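Local coordinates for protein phosphonomutase (Burkholderia cenocepacia J2315, PDB 4MG4) that belongs to the phosphoenolpyruvate phosphomutase family and is built as a TIM barrel, at residues Ile206-Met220 against Leu231-Pro243. Residues are numbered along the deposited sequence; the frame is centred on the assembly and turned at random.
Sequences IRALTAASPLPVNVM and LAEYGVARISHGP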
ATOM      1  N   ILE A 206     -29.510 -14.453 -10.212  1.00 11.61           N
ATOM      2  CA  ILE A 206     -29.402 -13.131  -9.553  1.00 11.24           C
ATOM      3  C   ILE A 206     -30.807 -12.523  -9.516  1.00 11.34           C
ATOM      4  O   ILE A 206     -31.220 -11.994  -8.484  1.00 10.83           O
ATOM      5  CB  ILE A 206     -28.401 -12.205 -10.228  1.00 11.18           C
ATOM      6  CG1 ILE A 206     -26.969 -12.708 -10.058  1.00 11.63           C
ATOM      7  CG2 ILE A 206     -28.531 -10.781  -9.628  1.00 11.36           C
ATOM      8  CD1 ILE A 206     -26.013 -12.063 -11.018  1.00 11.55           C
ATOM      9  N   ARG A 207     -31.572 -12.630 -10.615  1.00 11.57           N
ATOM     10  CA  ARG A 207     -32.932 -12.094 -10.635  1.00 11.67           C
ATOM     11  C   ARG A 207     -33.803 -12.735  -9.575  1.00 11.79           C
ATOM     12  O   ARG A 207     -34.587 -12.070  -8.879  1.00 12.21           O
ATOM     13  CB  ARG A 207     -33.571 -12.313 -12.003  1.00 12.31           C
ATOM     14  CG  ARG A 207     -32.996 -11.439 -13.110  1.00 12.83           C
ATOM     15  CD  ARG A 207     -33.834 -11.699 -14.364  1.00 13.07           C
ATOM     16  NE  ARG A 207     -33.268 -11.071 -15.551  1.00 13.77           N
ATOM     17  CZ  ARG A 207     -33.399  -9.798 -15.923  1.00 13.98           C
ATOM     18  NH1 ARG A 207     -33.992  -8.914 -15.124  1.00 14.51           N
ATOM     19  NH2 ARG A 207     -32.832  -9.392 -17.032  1.00 15.04           N
ATOM     20  N   ALA A 208     -33.704 -14.057  -9.470  1.00 12.51           N
ATOM     21  CA  ALA A 208     -34.477 -14.793  -8.478  1.00 12.27           C
ATOM     22  C   ALA A 208     -34.125 -14.408  -7.058  1.00 11.88           C
ATOM     23  O   ALA A 208     -34.993 -14.262  -6.185  1.00 11.65           O
ATOM     24  CB  ALA A 208     -34.315 -16.299  -8.664  1.00 13.45           C
ATOM     25  N   LEU A 209     -32.829 -14.182  -6.870  1.00 11.11           N
ATOM     26  CA  LEU A 209     -32.307 -13.734  -5.575  1.00 11.27           C
ATOM     27  C   LEU A 209     -32.821 -12.376  -5.171  1.00 11.06           C
ATOM     28  O   LEU A 209     -33.241 -12.198  -4.044  1.00 10.98           O
ATOM     29  CB  LEU A 209     -30.778 -13.722  -5.636  1.00 11.77           C
ATOM     30  CG  LEU A 209     -30.084 -13.322  -4.354  1.00 12.11           C
ATOM     31  CD1 LEU A 209     -30.401 -14.209  -3.172  1.00 12.99           C
ATOM     32  CD2 LEU A 209     -28.575 -13.246  -4.613  1.00 12.54           C
ATOM     33  N   THR A 210     -32.710 -11.401  -6.064  1.00 11.27           N
ATOM     34  CA  THR A 210     -33.149 -10.061  -5.727  1.00 11.72           C
ATOM     35  C   THR A 210     -34.691 -10.000  -5.549  1.00 12.28           C
ATOM     36  O   THR A 210     -35.165  -9.223  -4.719  1.00 12.78           O
ATOM     37  CB  THR A 210     -32.706  -9.029  -6.782  1.00 12.07           C
ATOM     38  OG1 THR A 210     -33.342  -9.311  -8.037  1.00 12.19           O
ATOM     39  CG2 THR A 210     -31.175  -8.955  -6.970  1.00 11.75           C
ATOM     40  N   ALA A 211     -35.430 -10.829  -6.283  1.00 13.02           N
ATOM     41  CA  ALA A 211     -36.919 -10.926  -6.135  1.00 14.41           C
ATOM     42  C   ALA A 211     -37.325 -11.435  -4.754  1.00 15.12           C
ATOM     43  O   ALA A 211     -38.295 -10.938  -4.174  1.00 16.68           O
ATOM     44  CB  ALA A 211     -37.507 -11.809  -7.213  1.00 14.69           C
ATOM     45  N   ALA A 212     -36.576 -12.405  -4.215  1.00 13.96           N
ATOM     46  CA  ALA A 212     -36.925 -13.098  -2.978  1.00 13.77           C
ATOM     47  C   ALA A 212     -36.167 -12.656  -1.743  1.00 13.18           C
ATOM     48  O   ALA A 212     -36.604 -12.972  -0.629  1.00 14.79           O
ATOM     49  CB  ALA A 212     -36.757 -14.611  -3.159  1.00 14.28           C
ATOM     50  N   SER A 213     -35.059 -11.938  -1.896  1.00 12.38           N
ATOM     51  CA  SER A 213     -34.213 -11.634  -0.729  1.00 11.77           C
ATOM     52  C   SER A 213     -34.866 -10.715   0.197  1.00 12.31           C
ATOM     53  O   SER A 213     -35.443  -9.670  -0.231  1.00 12.23           O
ATOM     54  CB  SER A 213     -32.886 -10.989  -1.167  1.00 12.08           C
ATOM     55  OG  SER A 213     -32.111 -10.637  -0.047  1.00 11.83           O
ATOM     56  N   PRO A 214     -34.743 -10.995   1.523  1.00 13.04           N
ATOM     57  CA  PRO A 214     -35.266 -10.084   2.493  1.00 14.42           C
ATOM     58  C   PRO A 214     -34.400  -8.829   2.677  1.00 13.76           C
ATOM     59  O   PRO A 214     -34.809  -7.919   3.363  1.00 15.14           O
ATOM     60  CB  PRO A 214     -35.251 -10.915   3.792  1.00 14.76           C
ATOM     61  CG  PRO A 214     -34.163 -11.908   3.586  1.00 14.49           C
ATOM     62  CD  PRO A 214     -34.178 -12.225   2.128  1.00 14.11           C
ATOM     63  N   LEU A 215     -33.223  -8.795   2.039  1.00 11.52           N
ATOM     64  CA  LEU A 215     -32.262  -7.731   2.242  1.00 11.91           C
ATOM     65  C   LEU A 215     -31.717  -7.226   0.910  1.00 10.85           C
ATOM     66  O   LEU A 215     -31.622  -8.010  -0.036  1.00 10.67           O
ATOM     67  CB  LEU A 215     -31.087  -8.292   3.024  1.00 12.29           C
ATOM     68  CG  LEU A 215     -31.404  -8.738   4.440  1.00 13.53           C
ATOM     69  CD1 LEU A 215     -30.171  -9.403   5.011  1.00 14.40           C
ATOM     70  CD2 LEU A 215     -31.896  -7.584   5.336  1.00 13.43           C
ATOM     71  N   PRO A 216     -31.233  -5.980   0.870  1.00 10.33           N
ATOM     72  CA  PRO A 216     -30.531  -5.505  -0.334  1.00 10.07           C
ATOM     73  C   PRO A 216     -29.383  -6.391  -0.738  1.00  9.34           C
ATOM     74  O   PRO A 216     -28.579  -6.787   0.126  1.00  9.21           O
ATOM     75  CB  PRO A 216     -29.974  -4.144   0.030  1.00 10.49           C
ATOM     76  CG  PRO A 216     -30.331  -3.942   1.449  1.00 11.81           C
ATOM     77  CD  PRO A 216     -31.325  -4.935   1.901  1.00 10.56           C
ATOM     78  N   VAL A 217     -29.332  -6.719  -2.014  1.00  9.24           N
ATOM     79  CA  VAL A 217     -28.371  -7.704  -2.500  1.00  9.18           C
ATOM     80  C   VAL A 217     -27.115  -7.077  -3.054  1.00  9.03           C
ATOM     81  O   VAL A 217     -27.139  -6.153  -3.902  1.00  8.75           O
ATOM     82  CB  VAL A 217     -29.022  -8.590  -3.568  1.00  9.13           C
ATOM     83  CG1 VAL A 217     -28.067  -9.558  -4.219  1.00  9.23           C
ATOM     84  CG2 VAL A 217     -30.176  -9.388  -2.961  1.00  9.52           C
ATOM     85  N   ASN A 218     -25.977  -7.629  -2.600  1.00  8.55           N
ATOM     86  CA  ASN A 218     -24.616  -7.294  -3.110  1.00  9.01           C
ATOM     87  C   ASN A 218     -24.138  -8.482  -3.873  1.00  9.82           C
ATOM     88  O   ASN A 218     -24.087  -9.604  -3.349  1.00  9.90           O
ATOM     89  CB  ASN A 218     -23.786  -7.010  -1.860  1.00  8.98           C
ATOM     90  CG  ASN A 218     -22.298  -6.656  -2.031  1.00  9.06           C
ATOM     91  OD1 ASN A 218     -21.654  -6.480  -0.967  1.00  9.33           O
ATOM     92  ND2 ASN A 218     -21.709  -6.582  -3.223  1.00  8.91           N
ATOM     93  N   VAL A 219     -23.696  -8.222  -5.118  1.00 10.57           N
ATOM     94  CA  VAL A 219     -22.990  -9.236  -5.899  1.00 11.60           C
ATOM     95  C   VAL A 219     -21.612  -8.687  -6.246  1.00 12.68           C
ATOM     96  O   VAL A 219     -21.350  -7.476  -6.079  1.00 11.05           O
ATOM     97  CB  VAL A 219     -23.744  -9.646  -7.174  1.00 12.71           C
ATOM     98  CG1 VAL A 219     -25.043 -10.331  -6.827  1.00 13.04           C
ATOM     99  CG2 VAL A 219     -23.971  -8.424  -8.046  1.00 13.30           C
ATOM    100  N   MET A 220     -20.724  -9.592  -6.692  1.00 14.93           N
ATOM    101  CA  MET A 220     -19.319  -9.236  -7.008  1.00 18.51           C
ATOM    102  C   MET A 220     -19.268  -9.190  -8.524  1.00 22.69           C
ATOM    103  O   MET A 220     -19.896 -10.002  -9.177  1.00 28.92           O
ATOM    104  CB  MET A 220     -18.248 -10.214  -6.333  1.00 22.37           C
ATOM    105  CG  MET A 220     -16.888  -9.540  -5.841  1.00 21.27           C
ATOM    106  SD  MET A 220     -15.777 -10.770  -5.123  1.00 38.10           S
ATOM    107  CE  MET A 220     -15.007 -11.380  -6.602  1.00 38.63           C
ATOM    108  N   LEU A 231     -26.363  -5.839 -14.028  1.00 14.45           N
ATOM    109  CA  LEU A 231     -26.624  -6.095 -12.594  1.00 14.30           C
ATOM    110  C   LEU A 231     -27.685  -5.159 -11.974  1.00 13.47           C
ATOM    111  O   LEU A 231     -28.625  -5.607 -11.253  1.00 14.00           O
ATOM    112  CB  LEU A 231     -25.307  -6.026 -11.823  1.00 16.01           C
ATOM    113  CG  LEU A 231     -24.327  -7.124 -12.167  1.00 16.93           C
ATOM    114  CD1 LEU A 231     -23.023  -6.887 -11.411  1.00 18.13           C
ATOM    115  CD2 LEU A 231     -24.882  -8.511 -11.861  1.00 17.09           C
ATOM    116  N   ALA A 232     -27.602  -3.865 -12.272  1.00 13.54           N
ATOM    117  CA  ALA A 232     -28.587  -2.899 -11.831  1.00 13.54           C
ATOM    118  C   ALA A 232     -29.996  -3.277 -12.303  1.00 14.22           C
ATOM    119  O   ALA A 232     -30.954  -3.261 -11.544  1.00 13.95           O
ATOM    120  CB  ALA A 232     -28.266  -1.477 -12.330  1.00 14.36           C
ATOM    121  N   GLU A 233     -30.124  -3.636 -13.587  1.00 13.49           N
ATOM    122  CA  GLU A 233     -31.381  -4.057 -14.122  1.00 14.01           C
ATOM    123  C   GLU A 233     -31.948  -5.336 -13.496  1.00 13.64           C
ATOM    124  O   GLU A 233     -33.167  -5.468 -13.438  1.00 14.30           O
ATOM    125  CB  GLU A 233     -31.308  -4.144 -15.688  1.00 14.32           C
ATOM    126  CG  GLU A 233     -32.654  -4.374 -16.370  1.00 15.19           C
ATOM    127  CD  GLU A 233     -33.081  -5.827 -16.583  1.00 14.95           C
ATOM    128  OE1 GLU A 233     -32.239  -6.689 -16.921  1.00 15.64           O
ATOM    129  OE2 GLU A 233     -34.233  -6.118 -16.364  1.00 16.30           O
ATOM    130  N   TYR A 234     -31.092  -6.231 -12.969  1.00 13.37           N
ATOM    131  CA  TYR A 234     -31.533  -7.408 -12.249  1.00 13.28           C
ATOM    132  C   TYR A 234     -32.055  -7.076 -10.869  1.00 12.91           C
ATOM    133  O   TYR A 234     -32.631  -7.945 -10.234  1.00 13.39           O
ATOM    134  CB  TYR A 234     -30.398  -8.456 -12.063  1.00 13.00           C
ATOM    135  CG  TYR A 234     -29.686  -8.921 -13.313  1.00 13.34           C
ATOM    136  CD1 TYR A 234     -30.290  -8.837 -14.580  1.00 14.25           C
ATOM    137  CD2 TYR A 234     -28.380  -9.376 -13.245  1.00 13.50           C
ATOM    138  CE1 TYR A 234     -29.590  -9.230 -15.723  1.00 14.00           C
ATOM    139  CE2 TYR A 234     -27.683  -9.773 -14.379  1.00 13.77           C
ATOM    140  CZ  TYR A 234     -28.295  -9.696 -15.609  1.00 14.00           C
ATOM    141  OH  TYR A 234     -27.544 -10.089 -16.736  1.00 14.25           O
ATOM    142  N   GLY A 235     -31.810  -5.870 -10.395  1.00 12.72           N
ATOM    143  CA  GLY A 235     -32.322  -5.410  -9.085  1.00 11.87           C
ATOM    144  C   GLY A 235     -31.296  -5.424  -7.951  1.00 11.43           C
ATOM    145  O   GLY A 235     -31.652  -5.290  -6.791  1.00 10.84           O
ATOM    146  N   VAL A 236     -30.013  -5.552  -8.294  1.00 11.49           N
ATOM    147  CA  VAL A 236     -28.934  -5.546  -7.291  1.00 12.10           C
ATOM    148  C   VAL A 236     -28.823  -4.155  -6.667  1.00 11.45           C
ATOM    149  O   VAL A 236     -29.098  -3.177  -7.343  1.00 11.28           O
ATOM    150  CB  VAL A 236     -27.653  -5.966  -7.998  1.00 14.15           C
ATOM    151  CG1 VAL A 236     -26.406  -5.672  -7.289  1.00 15.52           C
ATOM    152  CG2 VAL A 236     -27.764  -7.449  -8.397  1.00 13.59           C
ATOM    153  N   ALA A 237     -28.505  -4.116  -5.373  1.00 10.11           N
ATOM    154  CA  ALA A 237     -28.351  -2.899  -4.620  1.00  9.79           C
ATOM    155  C   ALA A 237     -26.907  -2.442  -4.355  1.00  9.85           C
ATOM    156  O   ALA A 237     -26.658  -1.294  -3.975  1.00  9.47           O
ATOM    157  CB  ALA A 237     -29.100  -3.058  -3.296  1.00  9.89           C
ATOM    158  N   ARG A 238     -25.964  -3.357  -4.520  1.00  9.83           N
ATOM    159  CA  ARG A 238     -24.585  -3.082  -4.170  1.00  9.95           C
ATOM    160  C   ARG A 238     -23.663  -3.969  -5.025  1.00 10.21           C
ATOM    161  O   ARG A 238     -23.939  -5.178  -5.206  1.00  9.95           O
ATOM    162  CB  ARG A 238     -24.392  -3.345  -2.693  1.00  9.83           C
ATOM    163  CG  ARG A 238     -22.954  -3.203  -2.165  1.00  9.77           C
ATOM    164  CD  ARG A 238     -22.998  -3.222  -0.630  1.00  9.79           C
ATOM    165  NE  ARG A 238     -21.696  -3.378  -0.009  1.00  9.57           N
ATOM    166  CZ  ARG A 238     -21.487  -3.276   1.313  1.00  9.02           C
ATOM    167  NH1 ARG A 238     -22.471  -2.956   2.140  1.00  8.79           N
ATOM    168  NH2 ARG A 238     -20.268  -3.566   1.791  1.00  9.35           N
ATOM    169  N   ILE A 239     -22.565  -3.399  -5.523  1.00 10.65           N
ATOM    170  CA  ILE A 239     -21.638  -4.100  -6.386  1.00 11.87           C
ATOM    171  C   ILE A 239     -20.204  -3.976  -5.813  1.00 12.15           C
ATOM    172  O   ILE A 239     -19.759  -2.864  -5.523  1.00 14.59           O
ATOM    173  CB  ILE A 239     -21.683  -3.557  -7.826  1.00 13.74           C
ATOM    174  CG1 ILE A 239     -23.049  -3.894  -8.430  1.00 14.98           C
ATOM    175  CG2 ILE A 239     -20.548  -4.147  -8.637  1.00 14.97           C
ATOM    176  CD1 ILE A 239     -23.336  -3.224  -9.732  1.00 16.58           C
ATOM    177  N   SER A 240     -19.552  -5.117  -5.654  1.00 11.97           N
ATOM    178  CA  SER A 240     -18.199  -5.307  -5.153  1.00 12.95           C
ATOM    179  C   SER A 240     -17.290  -5.792  -6.234  1.00 13.28           C
ATOM    180  O   SER A 240     -17.744  -6.367  -7.238  1.00 11.73           O
ATOM    181  CB  SER A 240     -18.238  -6.476  -4.051  1.00 13.75           C
ATOM    182  OG  SER A 240     -18.937  -6.021  -3.056  1.00 17.51           O
ATOM    183  N   HIS A 241     -15.992  -5.521  -6.040  1.00 14.07           N
ATOM    184  CA  HIS A 241     -14.974  -5.944  -7.023  1.00 16.49           C
ATOM    185  C   HIS A 241     -13.821  -6.764  -6.421  1.00 17.38           C
ATOM    186  O   HIS A 241     -12.823  -7.105  -7.132  1.00 18.00           O
ATOM    187  CB  HIS A 241     -14.432  -4.681  -7.757  1.00 18.09           C
ATOM    188  CG  HIS A 241     -15.480  -3.906  -8.492  1.00 20.31           C
ATOM    189  ND1 HIS A 241     -16.175  -2.854  -7.926  1.00 24.46           N
ATOM    190  CD2 HIS A 241     -15.992  -4.058  -9.741  1.00 22.37           C
ATOM    191  CE1 HIS A 241     -17.054  -2.381  -8.800  1.00 25.28           C
ATOM    192  NE2 HIS A 241     -16.944  -3.082  -9.915  1.00 24.98           N
ATOM    193  N   GLY A 242     -13.923  -7.120  -5.139  1.00 17.89           N
ATOM    194  CA  GLY A 242     -12.838  -7.853  -4.476  1.00 16.05           C
ATOM    195  C   GLY A 242     -11.509  -7.165  -4.653  1.00 17.07           C
ATOM    196  O   GLY A 242     -11.416  -5.945  -4.601  1.00 16.20           O
ATOM    197  N   PRO A 243     -10.444  -7.968  -4.835  1.00 17.04           N
ATOM    198  CA  PRO A 243      -9.108  -7.317  -4.877  1.00 17.23           C
ATOM    199  C   PRO A 243      -8.720  -6.783  -6.243  1.00 18.10           C
ATOM    200  O   PRO A 243      -7.553  -6.417  -6.450  1.00 17.09           O
ATOM    201  CB  PRO A 243      -8.175  -8.452  -4.489  1.00 17.27           C
ATOM    202  CG  PRO A 243      -8.840  -9.656  -4.991  1.00 17.97           C
ATOM    203  CD  PRO A 243     -10.349  -9.431  -4.847  1.00 18.17           C
TER
HETATM  204  O   HOH W   1     -31.318  -5.929  -4.056  1.00 10.77           O
HETATM  205  O   HOH W   2     -19.028  -6.477  -0.257  1.00 18.48           O
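The Arg207 guanidinium carries the Tyr234 ring over one face, with CD1 of Tyr234 3.5 Å above its centre. The two planes are 65° apart, and the ring turns its edge to NH2. At the guanidinium edge, Arg207 grips the Glu233 carboxylate end-on in a salt bridge. NH1 of Arg207 reaches OE2 of Glu233 at 3.1 Å, nearly straight and in the guanidinium plane. NH2 takes the syn lone pair of OE1. Glu233 bends at its second torsion (chi2 -89°) to meet both nitrogens.

The Asn218 amide holds OG of Ser240 in its plane, ND2 to OG 2.8 Å. OD1 receives Asn158 ND2 and a water that also touches Ser240 OG. CG lies anti to the backbone N (chi1 179°), which carries the amide across the extended Arg238 chain, against its CG and CD. NH1 of Arg238 is hydrogen-bonded to NE2 of His22.

Nearer the helix ends, Thr210 OG1 donates to the carbonyl O of Tyr234 at 2.7 Å. This ties helix 203-212 to the Schellman turn at Gly235. A water joins Val217 N to Gly235 O.

Ile206 CG2 meets Val236 CG2 at 3.6 Å, while its CD1 packs on Leu231. Val219 CG2 touches both Leu231 and Val236. These side chains form part of the apolar packing between the helices and the two strands.

Strands 217-220 and 238-240 pair in parallel, with Val219 N bonded to Arg238 O at 3.1 Å and Ser240 N to Val219 O at 3.0 Å. They are the last two strands of the eight-stranded barrel, linked through helix 228-234 in a beta-alpha-beta unit.

The chemistry therefore changes across the unit: an ion pair on the exposed side of the helices, hydrocarbon beneath, and a buried polar network on the Asn218 face, where the bonds to Ser240, Asn158 and water probably hold the amide in one orientation.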